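Local coordinates for protein CCMAN5 (Cellulosimicrobium cellulans, PDB 2XSG) that hydrolyses alpha-mannosidic linkages as a calcium-containing family GH92 glycosidase and enables mannose-6-phosphate modification of yeast-produced human lysosomal enzymes, at residues G132-E137 with H147-P152; Q308-T313 with Y648-R653; D349-W354 with Q376-L381; N733-Y738 with A763-M768. All coordinates share one frame; numbering follows the deposited sequence.

Contact 1. Residues G132-E137 with H147-P152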
# COMPACT_ATOMS: atom_id res chain seq x y z
N GLY A 132 17.64 30.37 -17.74
CA GLY A 132 18.43 29.47 -16.91
C GLY A 132 17.66 28.37 -16.20
O GLY A 132 16.44 28.26 -16.32
N THR A 133 18.39 27.57 -15.44
CA THR A 133 17.84 26.35 -14.86
C THR A 133 18.11 26.27 -13.36
O THR A 133 19.22 26.57 -12.91
CB THR A 133 18.39 25.12 -15.63
OG1 THR A 133 17.86 25.16 -16.96
CG2 THR A 133 17.97 23.80 -14.99
N ILE A 134 17.07 25.94 -12.59
CA ILE A 134 17.26 25.60 -11.20
C ILE A 134 17.40 24.07 -11.13
O ILE A 134 16.42 23.34 -11.35
CB ILE A 134 16.10 26.07 -10.29
CG1 ILE A 134 15.87 27.59 -10.40
CG2 ILE A 134 16.35 25.64 -8.85
CD1 ILE A 134 14.54 28.05 -9.80
N GLU A 135 18.62 23.60 -10.87
CA GLU A 135 18.88 22.17 -10.79
C GLU A 135 18.50 21.74 -9.38
O GLU A 135 19.04 22.25 -8.42
CB GLU A 135 20.35 21.84 -11.08
CG GLU A 135 20.84 22.21 -12.51
CD GLU A 135 20.37 21.23 -13.60
OE1 GLU A 135 19.59 20.28 -13.32
OE2 GLU A 135 20.79 21.42 -14.76
N ALA A 136 17.53 20.85 -9.27
CA ALA A 136 17.04 20.41 -7.98
C ALA A 136 17.38 18.95 -7.76
O ALA A 136 17.11 18.10 -8.60
CB ALA A 136 15.55 20.62 -7.90
N GLU A 137 17.99 18.67 -6.62
CA GLU A 137 18.22 17.31 -6.18
C GLU A 137 17.65 17.13 -4.76
O GLU A 137 17.92 17.94 -3.88
CB GLU A 137 19.72 17.02 -6.14
CG GLU A 137 20.43 16.96 -7.48
CD GLU A 137 21.93 17.04 -7.31
OE1 GLU A 137 22.58 15.99 -7.37
OE2 GLU A 137 22.45 18.14 -7.04
N HIS A 147 17.71 18.49 0.51
CA HIS A 147 17.64 19.24 -0.74
C HIS A 147 19.00 19.84 -1.09
O HIS A 147 19.70 20.39 -0.21
CB HIS A 147 16.67 20.41 -0.60
CG HIS A 147 15.28 20.03 -0.19
ND1 HIS A 147 14.17 20.35 -0.94
CD2 HIS A 147 14.82 19.38 0.91
CE1 HIS A 147 13.09 19.90 -0.34
NE2 HIS A 147 13.45 19.31 0.79
N ARG A 148 19.36 19.75 -2.37
CA ARG A 148 20.47 20.53 -2.95
C ARG A 148 20.02 21.21 -4.25
O ARG A 148 19.60 20.53 -5.20
CB ARG A 148 21.69 19.64 -3.22
CG ARG A 148 22.91 20.42 -3.71
CD ARG A 148 24.13 19.54 -3.76
NE ARG A 148 23.93 18.35 -4.59
CZ ARG A 148 24.69 17.26 -4.50
NH1 ARG A 148 25.68 17.22 -3.61
NH2 ARG A 148 24.46 16.22 -5.29
N TYR A 149 20.11 22.55 -4.27
CA TYR A 149 19.69 23.36 -5.42
C TYR A 149 20.84 24.15 -6.02
O TYR A 149 21.67 24.71 -5.29
CB TYR A 149 18.60 24.37 -4.99
CG TYR A 149 17.34 23.71 -4.52
CD1 TYR A 149 17.06 23.60 -3.16
CD2 TYR A 149 16.41 23.20 -5.43
CE1 TYR A 149 15.89 22.99 -2.72
CE2 TYR A 149 15.25 22.58 -4.99
CZ TYR A 149 15.00 22.47 -3.64
OH TYR A 149 13.85 21.87 -3.19
N ALA A 150 20.89 24.20 -7.35
CA ALA A 150 21.81 25.09 -8.05
C ALA A 150 21.05 26.12 -8.85
O ALA A 150 20.38 25.77 -9.81
CB ALA A 150 22.76 24.29 -8.98
N PHE A 151 21.17 27.40 -8.49
CA PHE A 151 20.45 28.49 -9.17
C PHE A 151 21.34 29.15 -10.22
O PHE A 151 22.56 29.12 -10.08
CB PHE A 151 20.03 29.55 -8.15
CG PHE A 151 18.88 29.14 -7.28
CD1 PHE A 151 19.07 28.23 -6.24
CD2 PHE A 151 17.61 29.68 -7.47
CE1 PHE A 151 18.00 27.86 -5.41
CE2 PHE A 151 16.55 29.32 -6.65
CZ PHE A 151 16.74 28.41 -5.62
N PRO A 152 20.75 29.78 -11.26
CA PRO A 152 21.66 30.40 -12.24
C PRO A 152 22.52 31.50 -11.61
O PRO A 152 22.08 32.20 -10.70
CB PRO A 152 20.70 31.00 -13.29
CG PRO A 152 19.42 30.17 -13.15
CD PRO A 152 19.33 29.85 -11.68
O HOH W 1 21.60 20.69 -7.41
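Glu137 and Arg148 lie alongside each other and point the same way from adjoining strands of the antiparallel hairpin 133-140/144-150, a worked example of a cross-strand ion pair at a hydrogen-bonded site. Glu137 reaches out with an extended chain, whereas Arg148 bends at chi3 (56°) so that its guanidinium meets the carboxylate side-on. Arg148 NH2 bonds Glu137 OE1 at 2.8 Å and Arg148 NE bonds Glu137 OE2 at 2.9 Å. Both oxygens lie near the guanidinium plane, but the two flat groups are turned 37° apart, and the nitrogens come from above the carboxylate plane. Beneath the pair, Arg148 N donates almost straight to Glu137 O at 2.8 Å. On the face bearing Ala136 and Tyr149 the touch between the strands is apolar, Ala136 CB to Tyr149 CE2 at 3.5 Å; the tip of the same ring is polar, Tyr149 OH sharing a hydrogen bond of 2.7 Å with His147 ND1. Near the hairpin's open end, Ile134 CG2 stands over the face of the Phe151 ring, 4.2 Å from its centroid, a CH-pi contact. Arg148 NH2 also forms a salt bridge with Asp276 of helix 275-290. A leucine at Arg148 would remove both side-chain bonds to Glu137 and would probably loosen the link between hairpin and helix. With two carboxylates beside it, the guanidinium is likely to stay charged, tying this N-terminal-domain sheet to the neighbouring helix.

Contact 2. Residues Q308-T313 with Y648-R653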
# COMPACT_ATOMS: atom_id res chain seq x y z
N GLN A 308 11.92 -8.68 -14.67
CA GLN A 308 12.80 -8.55 -13.49
C GLN A 308 12.74 -7.11 -12.92
O GLN A 308 12.72 -6.92 -11.69
CB GLN A 308 14.24 -9.01 -13.83
CG GLN A 308 15.35 -8.54 -12.92
CD GLN A 308 16.49 -9.56 -12.76
OE1 GLN A 308 16.67 -10.47 -13.59
NE2 GLN A 308 17.26 -9.42 -11.69
N ARG A 309 12.70 -6.11 -13.80
CA ARG A 309 12.56 -4.72 -13.37
C ARG A 309 11.21 -4.50 -12.68
O ARG A 309 11.11 -3.80 -11.66
CB ARG A 309 12.72 -3.77 -14.55
CG ARG A 309 14.15 -3.53 -14.95
CD ARG A 309 14.24 -3.15 -16.41
NE ARG A 309 15.44 -2.38 -16.70
CZ ARG A 309 16.65 -2.89 -16.94
NH1 ARG A 309 16.85 -4.21 -16.90
NH2 ARG A 309 17.66 -2.08 -17.19
N LEU A 310 10.16 -5.10 -13.26
CA LEU A 310 8.83 -5.03 -12.70
C LEU A 310 8.82 -5.65 -11.32
O LEU A 310 8.30 -5.05 -10.38
CB LEU A 310 7.82 -5.77 -13.56
CG LEU A 310 6.96 -4.97 -14.51
CD1 LEU A 310 6.07 -5.96 -15.28
CD2 LEU A 310 6.12 -3.89 -13.78
N PHE A 311 9.41 -6.84 -11.17
CA PHE A 311 9.53 -7.43 -9.84
C PHE A 311 10.16 -6.47 -8.81
O PHE A 311 9.58 -6.24 -7.74
CB PHE A 311 10.30 -8.75 -9.88
CG PHE A 311 10.44 -9.38 -8.54
CD1 PHE A 311 9.40 -10.14 -8.01
CD2 PHE A 311 11.59 -9.19 -7.78
CE1 PHE A 311 9.52 -10.70 -6.75
CE2 PHE A 311 11.70 -9.74 -6.52
CZ PHE A 311 10.67 -10.50 -6.01
N TYR A 312 11.35 -5.95 -9.12
CA TYR A 312 12.09 -5.12 -8.16
C TYR A 312 11.41 -3.77 -7.87
O TYR A 312 11.49 -3.26 -6.75
CB TYR A 312 13.59 -4.99 -8.49
CG TYR A 312 14.33 -6.27 -8.12
CD1 TYR A 312 14.55 -6.62 -6.77
CD2 TYR A 312 14.77 -7.15 -9.10
CE1 TYR A 312 15.19 -7.80 -6.44
CE2 TYR A 312 15.41 -8.33 -8.78
CZ TYR A 312 15.61 -8.66 -7.44
OH TYR A 312 16.24 -9.83 -7.12
N THR A 313 10.73 -3.23 -8.88
CA THR A 313 9.94 -2.02 -8.72
C THR A 313 8.81 -2.28 -7.71
O THR A 313 8.56 -1.46 -6.82
CB THR A 313 9.36 -1.55 -10.08
OG1 THR A 313 10.44 -1.23 -10.98
CG2 THR A 313 8.44 -0.33 -9.89
N TYR A 648 -0.58 -5.10 -15.26
CA TYR A 648 0.63 -4.49 -14.75
C TYR A 648 1.56 -4.15 -15.92
O TYR A 648 1.88 -5.04 -16.71
CB TYR A 648 1.36 -5.49 -13.86
CG TYR A 648 0.71 -5.73 -12.52
CD1 TYR A 648 -0.33 -6.65 -12.39
CD2 TYR A 648 1.17 -5.08 -11.38
CE1 TYR A 648 -0.94 -6.88 -11.15
CE2 TYR A 648 0.58 -5.33 -10.12
CZ TYR A 648 -0.47 -6.23 -10.02
OH TYR A 648 -1.05 -6.47 -8.80
N ARG A 649 1.99 -2.88 -16.01
CA ARG A 649 2.94 -2.42 -17.06
C ARG A 649 4.17 -1.78 -16.43
O ARG A 649 4.05 -1.12 -15.39
CB ARG A 649 2.31 -1.37 -18.00
CG ARG A 649 0.92 -1.69 -18.54
CD ARG A 649 0.66 -1.11 -19.94
NE ARG A 649 0.14 -2.21 -20.75
CZ ARG A 649 -0.63 -2.10 -21.83
NH1 ARG A 649 -1.01 -0.91 -22.26
NH2 ARG A 649 -1.03 -3.20 -22.48
N LEU A 650 5.34 -1.94 -17.06
CA LEU A 650 6.50 -1.14 -16.68
C LEU A 650 6.40 0.18 -17.44
O LEU A 650 7.09 0.41 -18.43
CB LEU A 650 7.83 -1.85 -16.95
CG LEU A 650 9.04 -1.24 -16.22
CD1 LEU A 650 9.04 -1.59 -14.72
CD2 LEU A 650 10.35 -1.68 -16.86
N ASP A 651 5.51 1.04 -16.94
CA ASP A 651 5.16 2.30 -17.56
C ASP A 651 4.66 3.22 -16.47
O ASP A 651 4.16 2.75 -15.43
CB ASP A 651 4.00 2.08 -18.55
CG ASP A 651 3.81 3.24 -19.48
OD1 ASP A 651 4.66 3.41 -20.38
OD2 ASP A 651 2.85 4.02 -19.30
N PRO A 652 4.77 4.55 -16.68
CA PRO A 652 4.08 5.47 -15.78
C PRO A 652 2.58 5.13 -15.63
O PRO A 652 2.01 5.27 -14.53
CB PRO A 652 4.29 6.83 -16.45
CG PRO A 652 5.63 6.70 -17.12
CD PRO A 652 5.71 5.25 -17.58
N ARG A 653 1.95 4.67 -16.71
CA ARG A 653 0.61 4.12 -16.61
C ARG A 653 0.79 2.67 -16.13
O ARG A 653 0.76 1.73 -16.94
CB ARG A 653 -0.12 4.18 -17.96
CG ARG A 653 -0.30 5.58 -18.55
CD ARG A 653 -1.19 5.52 -19.82
NE ARG A 653 -1.63 6.86 -20.22
CZ ARG A 653 -2.71 7.12 -20.96
NH1 ARG A 653 -3.49 6.13 -21.38
NH2 ARG A 653 -3.02 8.37 -21.27
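Leu650 is the centre of an inverse gamma turn, and this tight loop corner presents its side chain to a helix, although no hydrogen bond joins 648-653 to 308-313. The fold is that of the GH92 catalytic domain, whose helical core belongs to the six-hairpin class of glycosidases; here helix 306-318 is met by the loop between strand 638-646 and helix 665-675, which also carries the calcium ligand Asp662. Leu650 has CG anti to its backbone N (chi1 -164°), and its two methyls divide the helix surface between them. CD1 of Leu650 lies 3.8 Å from CD2 of Leu310, the two leucines sliding past each other in opposite directions. Leu310 CD2 also comes within 3.8 Å of Arg649 O, so that one methyl meets both backbone and side chain of the loop. The chi1 of Leu310, -99°, departs from the staggered position, and its other neighbours include Phe670 of helix 665-675. The second methyl, Leu650 CD2, touches Arg309 CB at 3.9 Å where the two side chains cross obliquely, on the more exposed flank. The same loop is held to the N-terminal stretch of the chain by backbone hydrogen bonds between Asp651 and Gly18 and between Pro652 and Glu20, while Asp651 OD2 accepts Arg653 N in an Asx turn. Leu650 CD1 reaches 4.0 Å from Thr313 OG1, a hydroxyl already engaged twice: it accepts from Asp14 N and donates to Arg309 O at 2.7 Å, meeting that oxygen from above the carbonyl plane; the same oxygen also accepts from Thr313 N.

Contact 3. Residues D349-W354 with Q376-L381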
# COMPACT_ATOMS: atom_id res chain seq x y z
N ASP A 349 3.07 2.90 11.86
CA ASP A 349 1.74 3.49 11.81
C ASP A 349 1.43 3.91 10.38
O ASP A 349 2.36 4.09 9.57
CB ASP A 349 1.67 4.69 12.76
CG ASP A 349 0.24 5.13 13.06
OD1 ASP A 349 -0.74 4.47 12.63
OD2 ASP A 349 0.10 6.18 13.73
N SER A 350 0.14 4.06 10.10
CA SER A 350 -0.44 4.43 8.78
C SER A 350 -1.07 3.22 8.14
O SER A 350 -0.38 2.42 7.52
CB SER A 350 0.55 5.06 7.81
OG SER A 350 -0.15 5.57 6.69
N TRP A 351 -2.37 3.08 8.30
CA TRP A 351 -3.04 1.83 7.99
C TRP A 351 -4.15 2.06 6.98
O TRP A 351 -4.78 3.10 6.98
CB TRP A 351 -3.62 1.25 9.27
CG TRP A 351 -2.60 1.07 10.38
CD1 TRP A 351 -2.34 1.93 11.40
CD2 TRP A 351 -1.74 -0.05 10.57
NE1 TRP A 351 -1.34 1.42 12.22
CE2 TRP A 351 -0.96 0.20 11.72
CE3 TRP A 351 -1.54 -1.26 9.87
CZ2 TRP A 351 -0.02 -0.71 12.21
CZ3 TRP A 351 -0.59 -2.16 10.35
CH2 TRP A 351 0.17 -1.87 11.50
N ALA A 352 -4.36 1.09 6.08
CA ALA A 352 -5.47 1.12 5.13
C ALA A 352 -5.94 -0.32 5.02
O ALA A 352 -6.06 -0.88 3.93
CB ALA A 352 -5.02 1.64 3.79
N THR A 353 -6.21 -0.91 6.18
CA THR A 353 -6.30 -2.35 6.28
C THR A 353 -7.53 -2.99 5.60
O THR A 353 -7.47 -4.16 5.23
CB THR A 353 -6.12 -2.75 7.76
OG1 THR A 353 -4.96 -2.05 8.25
CG2 THR A 353 -5.91 -4.26 7.92
N TRP A 354 -8.60 -2.21 5.40
CA TRP A 354 -9.76 -2.66 4.61
C TRP A 354 -9.33 -3.07 3.19
O TRP A 354 -9.79 -4.08 2.65
CB TRP A 354 -10.81 -1.55 4.54
CG TRP A 354 -12.16 -1.93 3.99
CD1 TRP A 354 -13.24 -2.37 4.71
CD2 TRP A 354 -12.60 -1.85 2.63
NE1 TRP A 354 -14.31 -2.60 3.87
CE2 TRP A 354 -13.95 -2.27 2.59
CE3 TRP A 354 -11.98 -1.46 1.43
CZ2 TRP A 354 -14.69 -2.33 1.40
CZ3 TRP A 354 -12.71 -1.52 0.24
CH2 TRP A 354 -14.06 -1.95 0.23
N GLN A 376 3.01 -6.04 16.06
CA GLN A 376 3.16 -5.53 17.42
C GLN A 376 2.66 -4.09 17.49
O GLN A 376 2.01 -3.69 18.47
CB GLN A 376 4.61 -5.60 17.90
CG GLN A 376 4.84 -5.08 19.36
CD GLN A 376 4.13 -5.89 20.44
OE1 GLN A 376 4.73 -6.75 21.09
NE2 GLN A 376 2.84 -5.60 20.67
N SER A 377 2.96 -3.32 16.44
CA SER A 377 2.54 -1.91 16.38
C SER A 377 1.03 -1.81 16.31
O SER A 377 0.41 -0.96 16.97
CB SER A 377 3.19 -1.22 15.19
OG SER A 377 4.61 -1.29 15.29
N LEU A 378 0.44 -2.69 15.49
CA LEU A 378 -1.01 -2.72 15.32
C LEU A 378 -1.69 -3.05 16.66
O LEU A 378 -2.71 -2.44 17.01
CB LEU A 378 -1.40 -3.76 14.25
CG LEU A 378 -2.87 -3.92 13.85
CD1 LEU A 378 -3.52 -2.58 13.50
CD2 LEU A 378 -2.93 -4.91 12.66
N VAL A 379 -1.08 -3.98 17.40
CA VAL A 379 -1.51 -4.31 18.76
C VAL A 379 -1.45 -3.10 19.71
O VAL A 379 -2.41 -2.84 20.42
CB VAL A 379 -0.76 -5.54 19.33
CG1 VAL A 379 -1.04 -5.72 20.80
CG2 VAL A 379 -1.17 -6.81 18.56
N TYR A 380 -0.35 -2.36 19.69
CA TYR A 380 -0.21 -1.16 20.53
C TYR A 380 -1.22 -0.09 20.20
O TYR A 380 -1.71 0.61 21.10
CB TYR A 380 1.18 -0.54 20.40
CG TYR A 380 2.17 -0.99 21.42
CD1 TYR A 380 2.27 -2.33 21.76
CD2 TYR A 380 3.03 -0.08 22.04
CE1 TYR A 380 3.19 -2.76 22.70
CE2 TYR A 380 3.96 -0.50 22.99
CZ TYR A 380 4.02 -1.85 23.31
OH TYR A 380 4.93 -2.31 24.21
N LEU A 381 -1.53 0.04 18.91
CA LEU A 381 -2.48 1.04 18.43
C LEU A 381 -3.87 0.82 19.00
O LEU A 381 -4.52 1.77 19.46
CB LEU A 381 -2.51 1.09 16.90
CG LEU A 381 -3.46 2.14 16.32
CD1 LEU A 381 -2.97 3.53 16.67
CD2 LEU A 381 -3.63 2.00 14.82
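Trp351 lays its indole against one side of helix 368-387, where the pyrrole side meets Leu381 and the benzene side meets Leu378. From CB, the bond to CG runs anti to the carbonyl carbon (chi1 -55°), which directs the ring at the helix. On the pyrrole side, CD1 of Trp351 lies 3.7 Å from CD2 of Leu381, and Trp351 NE1 is closer still to that methyl, at 3.5 Å, the two side chains meeting tip to tip. The six-membered ring is covered on one face by Leu378 CD1, 4.0 Å from its centroid and only 4° off the normal, a textbook CH-pi contact. Beyond it, Trp351 CZ2 meets Leu378 CA at 3.8 Å, and at the far rim Trp351 CH2 touches Leu378 CB at 3.7 Å. The backbone is fixed separately: Trp351 N bonds Thr403 OG1, and Asp349 uses OD1 for Ser350 N and OD2 for Ser400 OG. An alanine at Trp351 would take the indole away from both leucines and would probably loosen the packing between this segment and the helix. Across the two segments the contact is thus carried by dispersion and CH-pi forces in a buried setting, joining the segment leading into helix 353-366 to helix 368-387 of the catalytic domain.

Contact 4. Residues N733-Y738 with A763-M768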
# COMPACT_ATOMS: atom_id res chain seq x y z
N ASN A 733 1.23 -31.25 -3.00
CA ASN A 733 0.24 -30.33 -2.45
C ASN A 733 0.33 -28.99 -3.17
O ASN A 733 1.41 -28.61 -3.62
CB ASN A 733 0.43 -30.13 -0.94
CG ASN A 733 0.13 -31.39 -0.13
OD1 ASN A 733 -0.44 -32.35 -0.63
ND2 ASN A 733 0.54 -31.37 1.12
N THR A 734 -0.80 -28.30 -3.27
CA THR A 734 -0.88 -27.02 -3.97
C THR A 734 -0.89 -25.83 -2.97
O THR A 734 -1.27 -24.71 -3.32
CB THR A 734 -2.09 -26.98 -4.93
OG1 THR A 734 -3.25 -27.49 -4.26
CG2 THR A 734 -1.79 -27.85 -6.19
N TRP A 735 -0.46 -26.12 -1.74
CA TRP A 735 -0.28 -25.13 -0.68
C TRP A 735 0.95 -25.51 0.14
O TRP A 735 1.30 -26.70 0.25
CB TRP A 735 -1.51 -25.08 0.23
CG TRP A 735 -1.82 -26.38 0.94
CD1 TRP A 735 -2.63 -27.39 0.48
CD2 TRP A 735 -1.31 -26.82 2.21
NE1 TRP A 735 -2.66 -28.42 1.39
CE2 TRP A 735 -1.86 -28.10 2.46
CE3 TRP A 735 -0.44 -26.26 3.17
CZ2 TRP A 735 -1.58 -28.83 3.63
CZ3 TRP A 735 -0.17 -26.98 4.33
CH2 TRP A 735 -0.72 -28.26 4.55
N VAL A 736 1.61 -24.51 0.72
CA VAL A 736 2.71 -24.77 1.64
C VAL A 736 2.52 -23.97 2.92
O VAL A 736 1.90 -22.88 2.91
CB VAL A 736 4.12 -24.46 1.03
CG1 VAL A 736 4.20 -24.87 -0.44
CG2 VAL A 736 4.43 -23.00 1.15
N ASP A 737 3.05 -24.48 4.03
CA ASP A 737 2.98 -23.78 5.30
C ASP A 737 4.06 -22.71 5.40
O ASP A 737 5.17 -22.89 4.87
CB ASP A 737 3.10 -24.73 6.47
CG ASP A 737 2.45 -24.16 7.72
OD1 ASP A 737 3.20 -23.73 8.64
OD2 ASP A 737 1.18 -24.10 7.75
N TYR A 738 3.71 -21.62 6.08
CA TYR A 738 4.66 -20.55 6.39
C TYR A 738 5.96 -21.08 7.01
O TYR A 738 7.07 -20.65 6.65
CB TYR A 738 4.01 -19.54 7.32
CG TYR A 738 4.90 -18.40 7.75
CD1 TYR A 738 5.16 -17.33 6.89
CD2 TYR A 738 5.47 -18.37 9.03
CE1 TYR A 738 5.97 -16.27 7.30
CE2 TYR A 738 6.29 -17.33 9.45
CZ TYR A 738 6.53 -16.27 8.58
OH TYR A 738 7.33 -15.24 8.97
N ALA A 763 -3.36 -32.81 -0.40
CA ALA A 763 -3.94 -32.85 0.94
C ALA A 763 -4.77 -31.57 1.05
O ALA A 763 -4.35 -30.54 0.51
CB ALA A 763 -2.81 -32.86 2.01
N PRO A 764 -5.96 -31.62 1.70
CA PRO A 764 -6.82 -30.43 1.79
C PRO A 764 -6.14 -29.24 2.45
O PRO A 764 -5.31 -29.42 3.35
CB PRO A 764 -7.99 -30.87 2.69
CG PRO A 764 -7.78 -32.34 2.99
CD PRO A 764 -6.64 -32.85 2.14
N ALA A 765 -6.49 -28.04 1.99
CA ALA A 765 -5.95 -26.81 2.56
C ALA A 765 -6.80 -26.41 3.76
O ALA A 765 -7.82 -27.04 4.04
CB ALA A 765 -5.93 -25.70 1.51
N PHE A 766 -6.37 -25.37 4.47
CA PHE A 766 -7.10 -24.93 5.65
C PHE A 766 -8.52 -24.42 5.35
O PHE A 766 -8.73 -23.61 4.44
CB PHE A 766 -6.33 -23.85 6.42
CG PHE A 766 -7.10 -23.25 7.55
CD1 PHE A 766 -7.20 -23.91 8.77
CD2 PHE A 766 -7.78 -22.05 7.38
CE1 PHE A 766 -7.93 -23.35 9.84
CE2 PHE A 766 -8.53 -21.48 8.43
CZ PHE A 766 -8.60 -22.14 9.66
N SER A 767 -9.46 -24.90 6.15
CA SER A 767 -10.81 -24.37 6.24
C SER A 767 -11.20 -24.50 7.70
O SER A 767 -10.99 -25.56 8.30
CB SER A 767 -11.78 -25.17 5.37
OG SER A 767 -11.74 -24.74 4.04
N MET A 768 -11.74 -23.42 8.27
CA MET A 768 -12.16 -23.38 9.67
C MET A 768 -13.04 -24.58 10.06
O MET A 768 -12.81 -25.19 11.10
CB MET A 768 -12.89 -22.07 9.96
CG MET A 768 -13.42 -21.93 11.38
SD MET A 768 -14.41 -20.43 11.60
CE MET A 768 -15.93 -20.88 10.75
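Both polar backbone groups of Ala763 are taken up by side chains from 733-738, an example of two segments joined without any strand pairing. Ala763 N donates to Asn733 OD1 at 3.0 Å and almost straight (170°), although the N-H arrives from above the plane of the amide carbonyl. In the other direction, Trp735 NE1 donates to Ala763 O at 2.9 Å; the acceptor lies in the plane of the indole, while the nitrogen stands above the carbonyl plane of Ala763. Trp735 takes the crowded first torsion, CG between the backbone N and the carbonyl carbon (chi1 61°), and this turns the indole edge toward 763-765. Its faces are also used: Ala765 CA lies over the five-membered ring, 4.1 Å from its centroid, a CH-pi contact, and Asn733 ND2 stands over the opposite face toward the rim. Ala765 CB adds an apolar touch to Trp735 CD1 at 3.8 Å. The backbone of 735-737 looks elsewhere, pairing with strand 686-689 at the end of a three-stranded antiparallel sheet, while Thr734 N is met by Thr762 OG1. Asp737, the N-cap of helix 738-742, uses OD1 for Ala739 N and OD2 for Ser685 OG. The chemistry implies that this surface join rests mainly on two directed side-chain bonds to the Ala763 backbone; further along, the tail has its own bonds, such as Ser767 OG to Asp551 N.

The four contacts sample the enzyme from end to end. Contact 1, in the N-terminal sheet domain, and contact 4, beside the C-terminal tail, lie on opposite sides of the chain's centre, about 56 Å apart between centres. Contacts 2 and 3 occupy the middle; contact 3 is nested within the chain loop that contact 2 closes, yet their centres are about 28 Å apart and their nearest atoms about 15 Å. That same loop holds the calcium ligands Asn588 and Glu589, with Asp662 just beyond it. Contact 3 has a small molecule nearby: Trp351's side chain is about 10 Å from a bound bis-tris propane. Contact 4 comes within about 12 Å of contact 3, nearest atoms, without touching.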